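Local coordinates for uncharacterized metal-dependent hydrolase (Pyrococcus furiosus, PDB 3ICJ), which binds two zinc ions and is probably an amidohydrolase-family enzyme that cleaves carbon-nitrogen bonds other than peptide bonds, at residues D447-R452 with E459-E464; K415-L420 with R452-P457; D441-I446 with L497-L502; F98-H103 with R391-P396. One frame throughout, in Å; residues are numbered along the deposited sequence.

Contact 1. Residues D447-R452 with E459-E464; sequences DAAVNR and ERVSRE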
# COMPACT_ATOMS: atom_id res chain seq x y z
N ASP A 447 -2.56 13.99 8.68
CA ASP A 447 -2.02 15.35 8.79
C ASP A 447 -1.89 16.00 7.42
O ASP A 447 -2.24 17.16 7.23
CB ASP A 447 -0.64 15.28 9.46
CG ASP A 447 -0.23 16.58 10.08
OD1 ASP A 447 -0.39 16.70 11.32
OD2 ASP A 447 0.25 17.47 9.35
N ALA A 448 -1.36 15.23 6.47
CA ALA A 448 -1.22 15.66 5.08
C ALA A 448 -2.56 16.00 4.39
O ALA A 448 -2.69 17.02 3.71
CB ALA A 448 -0.46 14.59 4.28
N ALA A 449 -3.55 15.13 4.58
CA ALA A 449 -4.86 15.30 3.93
C ALA A 449 -5.65 16.50 4.46
O ALA A 449 -6.46 17.11 3.74
CB ALA A 449 -5.67 14.02 4.10
N VAL A 450 -5.41 16.81 5.72
CA VAL A 450 -6.08 17.88 6.43
C VAL A 450 -5.37 19.22 6.25
O VAL A 450 -6.02 20.24 6.02
CB VAL A 450 -6.23 17.53 7.94
CG1 VAL A 450 -6.86 18.69 8.71
CG2 VAL A 450 -7.05 16.24 8.11
N ASN A 451 -4.05 19.21 6.33
CA ASN A 451 -3.26 20.45 6.38
C ASN A 451 -2.58 20.88 5.10
O ASN A 451 -2.28 22.06 4.93
CB ASN A 451 -2.23 20.38 7.52
CG ASN A 451 -2.86 20.14 8.87
OD1 ASN A 451 -3.92 20.71 9.17
ND2 ASN A 451 -2.23 19.30 9.69
N ARG A 452 -2.30 19.92 4.21
CA ARG A 452 -1.49 20.19 3.00
C ARG A 452 -2.30 20.13 1.70
O ARG A 452 -3.36 19.51 1.65
CB ARG A 452 -0.28 19.23 2.92
CG ARG A 452 0.78 19.40 4.04
CD ARG A 452 1.62 20.70 3.90
NE ARG A 452 2.21 20.86 2.56
CZ ARG A 452 3.41 20.41 2.20
NH1 ARG A 452 4.19 19.76 3.07
NH2 ARG A 452 3.85 20.60 0.96
N GLU A 459 -8.75 21.61 -1.74
CA GLU A 459 -8.68 20.15 -1.88
C GLU A 459 -8.35 19.40 -0.58
O GLU A 459 -8.31 18.17 -0.56
CB GLU A 459 -7.75 19.72 -3.03
CG GLU A 459 -8.27 20.03 -4.46
CD GLU A 459 -9.53 19.27 -4.88
OE1 GLU A 459 -9.94 18.30 -4.19
OE2 GLU A 459 -10.13 19.63 -5.92
N ARG A 460 -8.14 20.16 0.50
CA ARG A 460 -7.96 19.62 1.84
C ARG A 460 -9.30 19.03 2.30
O ARG A 460 -10.39 19.48 1.87
CB ARG A 460 -7.52 20.73 2.80
CG ARG A 460 -6.09 21.26 2.59
CD ARG A 460 -5.80 22.51 3.46
NE ARG A 460 -6.79 23.57 3.18
CZ ARG A 460 -7.11 24.54 4.03
NH1 ARG A 460 -6.54 24.63 5.21
NH2 ARG A 460 -8.03 25.43 3.68
N VAL A 461 -9.23 18.00 3.14
CA VAL A 461 -10.43 17.45 3.77
C VAL A 461 -10.37 17.79 5.26
O VAL A 461 -9.30 18.10 5.78
CB VAL A 461 -10.57 15.90 3.55
CG1 VAL A 461 -10.79 15.57 2.06
CG2 VAL A 461 -9.36 15.14 4.09
N SER A 462 -11.51 17.75 5.95
CA SER A 462 -11.57 18.00 7.39
C SER A 462 -11.00 16.79 8.13
O SER A 462 -10.81 15.72 7.54
CB SER A 462 -13.02 18.28 7.84
OG SER A 462 -13.79 17.06 7.79
N ARG A 463 -10.67 16.96 9.42
CA ARG A 463 -10.16 15.83 10.22
C ARG A 463 -11.14 14.64 10.27
O ARG A 463 -10.71 13.48 10.14
CB ARG A 463 -9.73 16.27 11.61
CG ARG A 463 -8.81 15.26 12.30
CD ARG A 463 -7.99 15.94 13.37
NE ARG A 463 -7.50 14.97 14.34
CZ ARG A 463 -6.33 14.34 14.25
NH1 ARG A 463 -5.98 13.46 15.19
NH2 ARG A 463 -5.51 14.59 13.24
N GLU A 464 -12.43 14.94 10.42
CA GLU A 464 -13.52 13.93 10.40
C GLU A 464 -13.53 13.14 9.09
O GLU A 464 -13.64 11.92 9.09
CB GLU A 464 -14.89 14.60 10.53
CG GLU A 464 -15.16 15.33 11.83
CD GLU A 464 -16.48 16.08 11.79
OE1 GLU A 464 -17.16 16.02 10.74
OE2 GLU A 464 -16.85 16.71 12.80
O HOH W 1 -8.64 20.76 6.36
O HOH W 2 -4.23 23.97 6.29

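Contact 2. Residues K415-L420 with R452-P457; sequences KWAYRL and RYVVDP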
# COMPACT_ATOMS: atom_id res chain seq x y z
N LYS A 415 -3.17 21.89 -10.80
CA LYS A 415 -4.55 21.94 -10.30
C LYS A 415 -5.28 20.58 -10.35
O LYS A 415 -6.25 20.35 -9.63
CB LYS A 415 -5.36 23.01 -11.06
CG LYS A 415 -4.89 24.47 -10.83
CD LYS A 415 -5.57 25.42 -11.82
CE LYS A 415 -5.05 26.85 -11.64
NZ LYS A 415 -5.44 27.70 -12.80
N TRP A 416 -4.80 19.69 -11.20
CA TRP A 416 -5.38 18.35 -11.31
C TRP A 416 -4.91 17.40 -10.20
O TRP A 416 -5.47 16.32 -10.02
CB TRP A 416 -5.01 17.72 -12.67
CG TRP A 416 -5.48 18.51 -13.89
CD1 TRP A 416 -6.46 19.48 -13.94
CD2 TRP A 416 -5.01 18.35 -15.25
NE1 TRP A 416 -6.60 19.94 -15.24
CE2 TRP A 416 -5.73 19.26 -16.05
CE3 TRP A 416 -4.05 17.52 -15.85
CZ2 TRP A 416 -5.52 19.38 -17.44
CZ3 TRP A 416 -3.84 17.63 -17.24
CH2 TRP A 416 -4.57 18.56 -18.01
N ALA A 417 -3.88 17.81 -9.45
CA ALA A 417 -3.17 16.87 -8.59
C ALA A 417 -3.79 16.65 -7.21
O ALA A 417 -4.09 17.62 -6.51
CB ALA A 417 -1.71 17.30 -8.44
N TYR A 418 -3.92 15.38 -6.83
CA TYR A 418 -4.29 14.95 -5.47
C TYR A 418 -5.53 15.66 -4.95
O TYR A 418 -5.54 16.29 -3.86
CB TYR A 418 -3.10 15.06 -4.49
CG TYR A 418 -1.85 14.37 -4.99
CD1 TYR A 418 -1.88 13.03 -5.41
CD2 TYR A 418 -0.63 15.05 -5.06
CE1 TYR A 418 -0.73 12.39 -5.89
CE2 TYR A 418 0.54 14.41 -5.53
CZ TYR A 418 0.48 13.08 -5.94
OH TYR A 418 1.62 12.44 -6.41
N ARG A 419 -6.59 15.54 -5.75
CA ARG A 419 -7.84 16.25 -5.53
C ARG A 419 -8.72 15.49 -4.54
O ARG A 419 -9.82 15.05 -4.88
CB ARG A 419 -8.55 16.43 -6.87
CG ARG A 419 -7.75 17.28 -7.84
CD ARG A 419 -8.52 17.51 -9.16
NE ARG A 419 -9.65 18.43 -9.01
CZ ARG A 419 -10.36 18.87 -10.04
NH1 ARG A 419 -10.07 18.47 -11.28
NH2 ARG A 419 -11.37 19.71 -9.85
N LEU A 420 -8.23 15.34 -3.30
CA LEU A 420 -8.83 14.48 -2.30
C LEU A 420 -10.26 14.86 -1.99
O LEU A 420 -11.14 14.00 -1.94
CB LEU A 420 -7.99 14.49 -1.00
CG LEU A 420 -6.49 14.18 -1.15
CD1 LEU A 420 -5.81 14.10 0.21
CD2 LEU A 420 -6.26 12.90 -1.92
N ARG A 452 -2.30 19.92 4.21
CA ARG A 452 -1.49 20.19 3.00
C ARG A 452 -2.30 20.13 1.70
O ARG A 452 -3.36 19.51 1.65
CB ARG A 452 -0.28 19.23 2.92
CG ARG A 452 0.78 19.40 4.04
CD ARG A 452 1.62 20.70 3.90
NE ARG A 452 2.21 20.86 2.56
CZ ARG A 452 3.41 20.41 2.20
NH1 ARG A 452 4.19 19.76 3.07
NH2 ARG A 452 3.85 20.60 0.96
N TYR A 453 -1.78 20.77 0.65
CA TYR A 453 -2.39 20.80 -0.69
C TYR A 453 -1.28 21.02 -1.73
O TYR A 453 -0.20 21.52 -1.39
CB TYR A 453 -3.45 21.92 -0.77
CG TYR A 453 -2.95 23.24 -0.24
CD1 TYR A 453 -2.21 24.09 -1.06
CD2 TYR A 453 -3.16 23.62 1.09
CE1 TYR A 453 -1.70 25.28 -0.57
CE2 TYR A 453 -2.66 24.83 1.58
CZ TYR A 453 -1.94 25.65 0.73
OH TYR A 453 -1.43 26.85 1.17
N VAL A 454 -1.52 20.65 -2.98
CA VAL A 454 -0.54 20.92 -4.03
C VAL A 454 -0.55 22.40 -4.38
O VAL A 454 0.47 23.09 -4.19
CB VAL A 454 -0.75 20.02 -5.27
CG1 VAL A 454 0.26 20.36 -6.36
CG2 VAL A 454 -0.64 18.55 -4.86
N VAL A 455 -1.69 22.88 -4.86
CA VAL A 455 -1.91 24.30 -5.16
C VAL A 455 -3.25 24.83 -4.63
O VAL A 455 -3.35 26.01 -4.29
CB VAL A 455 -1.84 24.62 -6.68
CG1 VAL A 455 -0.38 24.62 -7.16
CG2 VAL A 455 -2.69 23.64 -7.50
N ASP A 456 -4.27 23.97 -4.54
CA ASP A 456 -5.61 24.43 -4.15
C ASP A 456 -5.96 24.05 -2.72
O ASP A 456 -6.22 22.86 -2.43
CB ASP A 456 -6.67 23.90 -5.14
CG ASP A 456 -8.10 24.37 -4.80
OD1 ASP A 456 -8.31 25.27 -3.95
OD2 ASP A 456 -9.02 23.80 -5.41
N PRO A 457 -6.01 25.05 -1.80
CA PRO A 457 -6.33 24.71 -0.41
C PRO A 457 -7.73 24.11 -0.26
O PRO A 457 -7.98 23.41 0.72
CB PRO A 457 -6.23 26.04 0.31
CG PRO A 457 -5.36 26.90 -0.57
CD PRO A 457 -5.71 26.48 -1.95
O HOH W 3 -4.08 18.78 -3.25

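Contact 3. Residues D441-I446 with L497-L502; sequences DPWVSI and LDRDPL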
# COMPACT_ATOMS: atom_id res chain seq x y z
N ASP A 441 2.59 5.08 8.93
CA ASP A 441 1.86 5.72 10.06
C ASP A 441 0.69 6.55 9.56
O ASP A 441 0.90 7.59 8.92
CB ASP A 441 2.79 6.61 10.90
CG ASP A 441 2.11 7.20 12.15
OD1 ASP A 441 0.99 6.80 12.54
OD2 ASP A 441 2.70 8.08 12.77
N PRO A 442 -0.53 6.11 9.89
CA PRO A 442 -1.72 6.74 9.34
C PRO A 442 -1.87 8.20 9.76
O PRO A 442 -2.33 9.01 8.96
CB PRO A 442 -2.86 5.88 9.90
CG PRO A 442 -2.22 4.61 10.33
CD PRO A 442 -0.87 4.99 10.77
N TRP A 443 -1.45 8.52 10.99
CA TRP A 443 -1.52 9.88 11.53
C TRP A 443 -0.71 10.88 10.72
O TRP A 443 -1.10 12.03 10.62
CB TRP A 443 -1.14 9.95 13.03
CG TRP A 443 -2.05 9.10 13.90
CD1 TRP A 443 -1.73 7.93 14.54
CD2 TRP A 443 -3.45 9.33 14.17
NE1 TRP A 443 -2.83 7.42 15.19
CE2 TRP A 443 -3.90 8.26 14.98
CE3 TRP A 443 -4.37 10.33 13.80
CZ2 TRP A 443 -5.22 8.18 15.46
CZ3 TRP A 443 -5.69 10.24 14.27
CH2 TRP A 443 -6.10 9.17 15.08
N VAL A 444 0.38 10.41 10.11
CA VAL A 444 1.24 11.24 9.28
C VAL A 444 0.55 11.53 7.94
O VAL A 444 0.64 12.64 7.42
CB VAL A 444 2.67 10.58 9.13
CG1 VAL A 444 3.55 11.29 8.11
CG2 VAL A 444 3.39 10.53 10.49
N SER A 445 -0.18 10.56 7.39
CA SER A 445 -0.98 10.77 6.18
C SER A 445 -2.28 11.56 6.42
O SER A 445 -2.73 12.28 5.54
CB SER A 445 -1.32 9.44 5.47
OG SER A 445 -0.18 8.93 4.80
N ILE A 446 -2.88 11.40 7.60
CA ILE A 446 -4.06 12.18 8.01
C ILE A 446 -3.72 13.69 8.08
O ILE A 446 -4.48 14.53 7.57
CB ILE A 446 -4.64 11.66 9.35
CG1 ILE A 446 -5.44 10.38 9.11
CG2 ILE A 446 -5.58 12.70 10.04
CD1 ILE A 446 -5.64 9.63 10.35
N LEU A 497 -7.36 4.79 22.24
CA LEU A 497 -6.51 5.97 22.26
C LEU A 497 -6.68 6.74 23.58
O LEU A 497 -7.80 6.81 24.13
CB LEU A 497 -6.86 6.87 21.06
CG LEU A 497 -6.67 6.30 19.65
CD1 LEU A 497 -7.43 7.12 18.64
CD2 LEU A 497 -5.17 6.23 19.30
N ASP A 498 -5.58 7.27 24.11
CA ASP A 498 -5.61 8.15 25.28
C ASP A 498 -6.26 9.51 25.00
O ASP A 498 -6.96 10.03 25.85
CB ASP A 498 -4.19 8.38 25.83
CG ASP A 498 -3.60 7.14 26.46
OD1 ASP A 498 -4.36 6.26 26.91
OD2 ASP A 498 -2.36 7.04 26.49
N ARG A 499 -6.01 10.06 23.82
CA ARG A 499 -6.54 11.37 23.42
C ARG A 499 -7.69 11.23 22.41
O ARG A 499 -7.77 10.23 21.70
CB ARG A 499 -5.43 12.25 22.82
CG ARG A 499 -4.64 11.56 21.70
CD ARG A 499 -4.06 12.50 20.65
NE ARG A 499 -3.24 11.78 19.67
CZ ARG A 499 -3.70 11.15 18.59
NH1 ARG A 499 -2.86 10.53 17.77
NH2 ARG A 499 -5.00 11.14 18.31
N ASP A 500 -8.57 12.23 22.37
CA ASP A 500 -9.63 12.32 21.35
C ASP A 500 -9.01 12.41 19.96
O ASP A 500 -8.25 13.34 19.68
CB ASP A 500 -10.50 13.56 21.59
CG ASP A 500 -11.84 13.50 20.86
OD1 ASP A 500 -12.75 14.23 21.27
OD2 ASP A 500 -12.00 12.72 19.89
N PRO A 501 -9.36 11.45 19.08
CA PRO A 501 -8.87 11.52 17.70
C PRO A 501 -9.44 12.70 16.89
O PRO A 501 -8.88 13.02 15.86
CB PRO A 501 -9.28 10.17 17.10
CG PRO A 501 -10.43 9.68 17.94
CD PRO A 501 -10.10 10.18 19.33
N LEU A 502 -10.51 13.34 17.36
CA LEU A 502 -11.06 14.53 16.67
C LEU A 502 -10.47 15.89 17.09
O LEU A 502 -10.76 16.91 16.46
CB LEU A 502 -12.59 14.55 16.73
CG LEU A 502 -13.30 13.62 15.74
CD1 LEU A 502 -14.80 13.89 15.73
CD2 LEU A 502 -12.75 13.80 14.35

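Contact 4. Residues F98-H103 with R391-P396; sequences FDSHLH and RISAQP. With ZN (zinc ion), chain B.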
# COMPACT_ATOMS: atom_id res chain seq x y z
N PHE A 98 -7.64 1.19 7.97
CA PHE A 98 -7.73 0.26 6.87
C PHE A 98 -6.91 0.95 5.78
O PHE A 98 -7.34 1.96 5.23
CB PHE A 98 -9.21 0.12 6.45
CG PHE A 98 -9.50 -1.03 5.48
CD1 PHE A 98 -10.62 -1.83 5.68
CD2 PHE A 98 -8.66 -1.33 4.40
CE1 PHE A 98 -10.92 -2.89 4.81
CE2 PHE A 98 -8.95 -2.39 3.52
CZ PHE A 98 -10.07 -3.17 3.73
N ASP A 99 -5.72 0.40 5.50
CA ASP A 99 -4.86 0.90 4.43
C ASP A 99 -5.24 0.20 3.12
O ASP A 99 -4.97 -0.99 2.93
CB ASP A 99 -3.38 0.67 4.79
CG ASP A 99 -2.41 1.42 3.88
OD1 ASP A 99 -2.59 1.42 2.65
OD2 ASP A 99 -1.42 2.00 4.37
N SER A 100 -5.87 0.92 2.19
CA SER A 100 -6.46 0.23 1.04
C SER A 100 -5.45 -0.16 -0.06
O SER A 100 -5.84 -0.83 -1.02
CB SER A 100 -7.63 1.03 0.48
OG SER A 100 -7.30 2.40 0.34
N HIS A 101 -4.19 0.24 0.07
CA HIS A 101 -3.15 -0.06 -0.94
C HIS A 101 -1.75 -0.07 -0.33
O HIS A 101 -1.17 0.99 -0.08
CB HIS A 101 -3.22 0.99 -2.07
CG HIS A 101 -2.29 0.75 -3.21
ND1 HIS A 101 -2.72 0.68 -4.52
CD2 HIS A 101 -0.93 0.63 -3.26
CE1 HIS A 101 -1.68 0.48 -5.32
NE2 HIS A 101 -0.59 0.45 -4.58
N LEU A 102 -1.19 -1.26 -0.15
CA LEU A 102 0.22 -1.36 0.18
C LEU A 102 0.83 -2.69 -0.27
O LEU A 102 0.13 -3.60 -0.73
CB LEU A 102 0.48 -1.07 1.67
CG LEU A 102 -0.35 -1.74 2.77
CD1 LEU A 102 -0.10 -3.24 2.76
CD2 LEU A 102 0.03 -1.15 4.12
N HIS A 103 2.14 -2.81 -0.07
CA HIS A 103 2.85 -4.01 -0.49
C HIS A 103 3.50 -4.62 0.73
O HIS A 103 4.59 -4.20 1.14
CB HIS A 103 3.87 -3.67 -1.56
CG HIS A 103 3.27 -2.97 -2.74
ND1 HIS A 103 2.80 -3.65 -3.84
CD2 HIS A 103 3.04 -1.66 -2.98
CE1 HIS A 103 2.31 -2.78 -4.71
NE2 HIS A 103 2.44 -1.57 -4.21
N ARG A 391 -14.12 3.31 -7.86
CA ARG A 391 -13.55 3.46 -6.54
C ARG A 391 -12.10 3.90 -6.70
O ARG A 391 -11.45 3.52 -7.67
CB ARG A 391 -13.64 2.14 -5.79
CG ARG A 391 -15.09 1.76 -5.44
CD ARG A 391 -15.25 0.27 -5.18
NE ARG A 391 -15.25 -0.53 -6.40
CZ ARG A 391 -14.41 -1.53 -6.67
NH1 ARG A 391 -13.48 -1.89 -5.80
NH2 ARG A 391 -14.50 -2.19 -7.82
N ILE A 392 -11.62 4.72 -5.78
CA ILE A 392 -10.28 5.32 -5.89
C ILE A 392 -9.51 5.15 -4.58
O ILE A 392 -10.03 5.41 -3.51
CB ILE A 392 -10.34 6.83 -6.28
CG1 ILE A 392 -10.90 7.01 -7.71
CG2 ILE A 392 -8.95 7.47 -6.20
CD1 ILE A 392 -11.34 8.44 -8.03
N SER A 393 -8.28 4.67 -4.69
CA SER A 393 -7.38 4.64 -3.56
C SER A 393 -6.30 5.71 -3.74
O SER A 393 -5.51 5.65 -4.69
CB SER A 393 -6.75 3.26 -3.42
OG SER A 393 -6.26 3.09 -2.11
N ALA A 394 -6.27 6.67 -2.83
CA ALA A 394 -5.34 7.80 -2.90
C ALA A 394 -4.42 7.83 -1.68
O ALA A 394 -4.78 7.35 -0.60
CB ALA A 394 -6.11 9.10 -3.02
N GLN A 395 -3.23 8.40 -1.87
CA GLN A 395 -2.17 8.42 -0.88
C GLN A 395 -1.87 9.88 -0.50
O GLN A 395 -1.13 10.58 -1.22
CB GLN A 395 -0.89 7.73 -1.41
CG GLN A 395 -1.03 6.23 -1.73
CD GLN A 395 -1.80 5.94 -3.04
OE1 GLN A 395 -1.66 6.68 -4.03
NE2 GLN A 395 -2.62 4.88 -3.04
N PRO A 396 -2.47 10.37 0.62
CA PRO A 396 -2.32 11.79 0.91
C PRO A 396 -0.89 12.25 1.17
O PRO A 396 -0.58 13.40 0.88
CB PRO A 396 -3.19 12.00 2.15
CG PRO A 396 -4.21 10.90 2.08
CD PRO A 396 -3.50 9.73 1.47
ZN ZN B . 1.60 0.32 -5.24

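Contact 1. Residues D447-R452 with E459-E464
Val450 and Val461 bring the two backbones closest, their CA atoms 5.1 Å apart. Residues 447-451 are the last turn of helix 442-451, and Arg452 is the first residue to leave helical geometry. Residues 459-462 run past this helix end, and Ser462 takes the N-cap position of helix 463-477. A single direct hydrogen bond ties the segments: Val461 N donates to Ala449 O at 3.0 Å, a nearly straight bond with 171° at the hydrogen. The donor lies 26° from the carbonyl plane of Ala449. A CA-H...O contact runs the other way, from Val450 CA to Val461 O at 3.3 Å. One water donates to both Val450 O and Val461 O, so it bridges the two main chains.

The side chains fill in round this link. Val461 CG2 lies against Ala449 CB at 3.9 Å. Val450 CG1 is anti to the backbone N, which leaves CG2 anti to the carbonyl carbon; CG2 reaches Arg463 CA at 3.8 Å. Arg460 lays its aliphatic part along the carbonyls at the helix end: CD is 3.4 Å from Val450 O, and CG is 3.4 Å from Arg452 O. Its chain bends at chi3 (-56°), and NE bonds to Pro457 O. NH1 reaches a second water, which donates to Asn451 O at 3.0 Å. Carbonyls at the helix C-terminus are therefore served by a backbone N-H and by water. This is a helix-loop-helix connection in which the returning loop covers the C-terminal end of the first helix and leads into the N-cap of the second.

Contact 2. Residues K415-L420 with R452-P457
Val454 CG2 makes the tightest touch, 3.5 Å from Tyr418 CD2. The methyl comes to the ring at its edge, near the ring plane. The same methyl packs on Ala417 CB at 3.9 Å. The branch is set by chi1 of 178°, which places CG1 anti to the backbone N and CG2 anti to the carbonyl carbon. Beside this pair, Val455 CG2 rests against Lys415 CA at 3.8 Å. It also meets Lys415 CG at 4.1 Å, the two side chains crossing at about a right angle.

The polar link is indirect. Water 3 donates to Tyr418 O at 3.0 Å and accepts from Val454 N at 3.2 Å, so it joins the two main chains.

Further out, Tyr418 OH bonds to Asp402 OD2, which fixes the far end of the ring. Helix 405-413 backs the cluster through Ile405, which touches Ala417, Tyr418 and Val454. The extended Lys415 chain carries NZ to a salt bridge with Glu412.

The contact joins two loops, one between helices 405-413 and 420-426, the other between helices 442-451 and 463-477. It is a small apolar loop-to-loop contact with one bridging water. Tyr418 extends it inward, its side chain about 6 Å from that of the zinc ligand His373.

Contact 3. Residues D441-I446 with L497-L502
Trp443 makes a cation-pi contact with Arg499 and apolar contacts with Leu497 and Pro501, joining helix 442-451 to the loop after strand 494-497. The helix starts at Asp441, the N-cap residue, whose OD1 accepts a weak capping bond from Trp443 N at 3.4 Å. Pro442, next in line, packs on Phe97 of strand 92-102 and on Tyr470 of helix 463-477.

Trp443 then points its indole at the loop, with CG anti to the carbonyl carbon (chi1 -60°). Arg499 CZ stands over the six-membered ring, 4.5 Å from its centroid and 7° off the ring normal. The guanidinium is not laid flat on the indole: the two planes are 88° apart, and its edge is turned to the ring face. Arg499 NH2 is buried here with no polar partner in the model. Leu497 CD1 lies 4.0 Å from Trp443 CZ2. Phe97 meets the indole edge-to-face. An alanine in place of Trp443 would probably leave the Arg499 guanidinium without its aromatic face and open a gap beside Leu497 and Pro501.

Across the contact, Pro501 CB approaches the rim of the indole near its plane, 3.9 Å from Trp443 CH2.

Contact 4. Residues F98-H103 with R391-P396
Ser100 and Ser393 face each other hydroxyl to hydroxyl, linking strand 92-102 to strand 391-394 of the (beta/alpha)8 (TIM-type) barrel expected of the amidohydrolase superfamily. Their OG atoms share a hydrogen bond of 2.7 Å. The two side chains reach it differently: Ser393 OG lies anti to its backbone N (chi1 -160°), while Ser100 OG sits between its backbone N and carbonyl carbon (chi1 46°).

His101 comes next to this pair, its CB 3.7 Å from Ser393 OG. The Gln395 amide crosses His101 obliquely, with amide and imidazole planes 62° apart. Gln395 NE2 is 4.1 Å from His101 CG. Gln395 itself is held elsewhere, OE1 by His373 ND1 and NE2 by Ser432 OG. It is thus a second-shell residue for His373, a ligand of the other zinc ion.

Asp99 OD1 accepts from His101 N through its anti lone pair, making an Asx turn where the chain bends towards the metal. His101 ND1 bonds to Glu372 OE1, which fixes the rotation of the ring and directs NE2 at the zinc ion. Asp434 and the carboxylated Lys296 complete this metal site. His101 NE2 and His103 NE2, of the probable His-Xaa-His motif of the first barrel strand, each bind the zinc ion at 2.3 Å.

Overall arrangement
Contact 4 closes along the chain before the other three begin. It is the buried one, at the zinc site, its centre about 6 Å from the centre of the chain; the centres of the others lie 19 to 21 Å out. Helix 442-451 carries contacts 1 and 3, centres about 12 Å apart, joined by the bond from Arg463 NE to Pro501 O. Contacts 1 and 2 share Arg452, their centres about 11 Å apart. Contact 2 crosses 1 and 3 along the chain; contact 1 falls within the span of 3. Pro396 touches contacts 1, 2 and 3, tying the zinc-binding core to the outer layer, which contact 3 extends to the C-terminal end of the modelled chain.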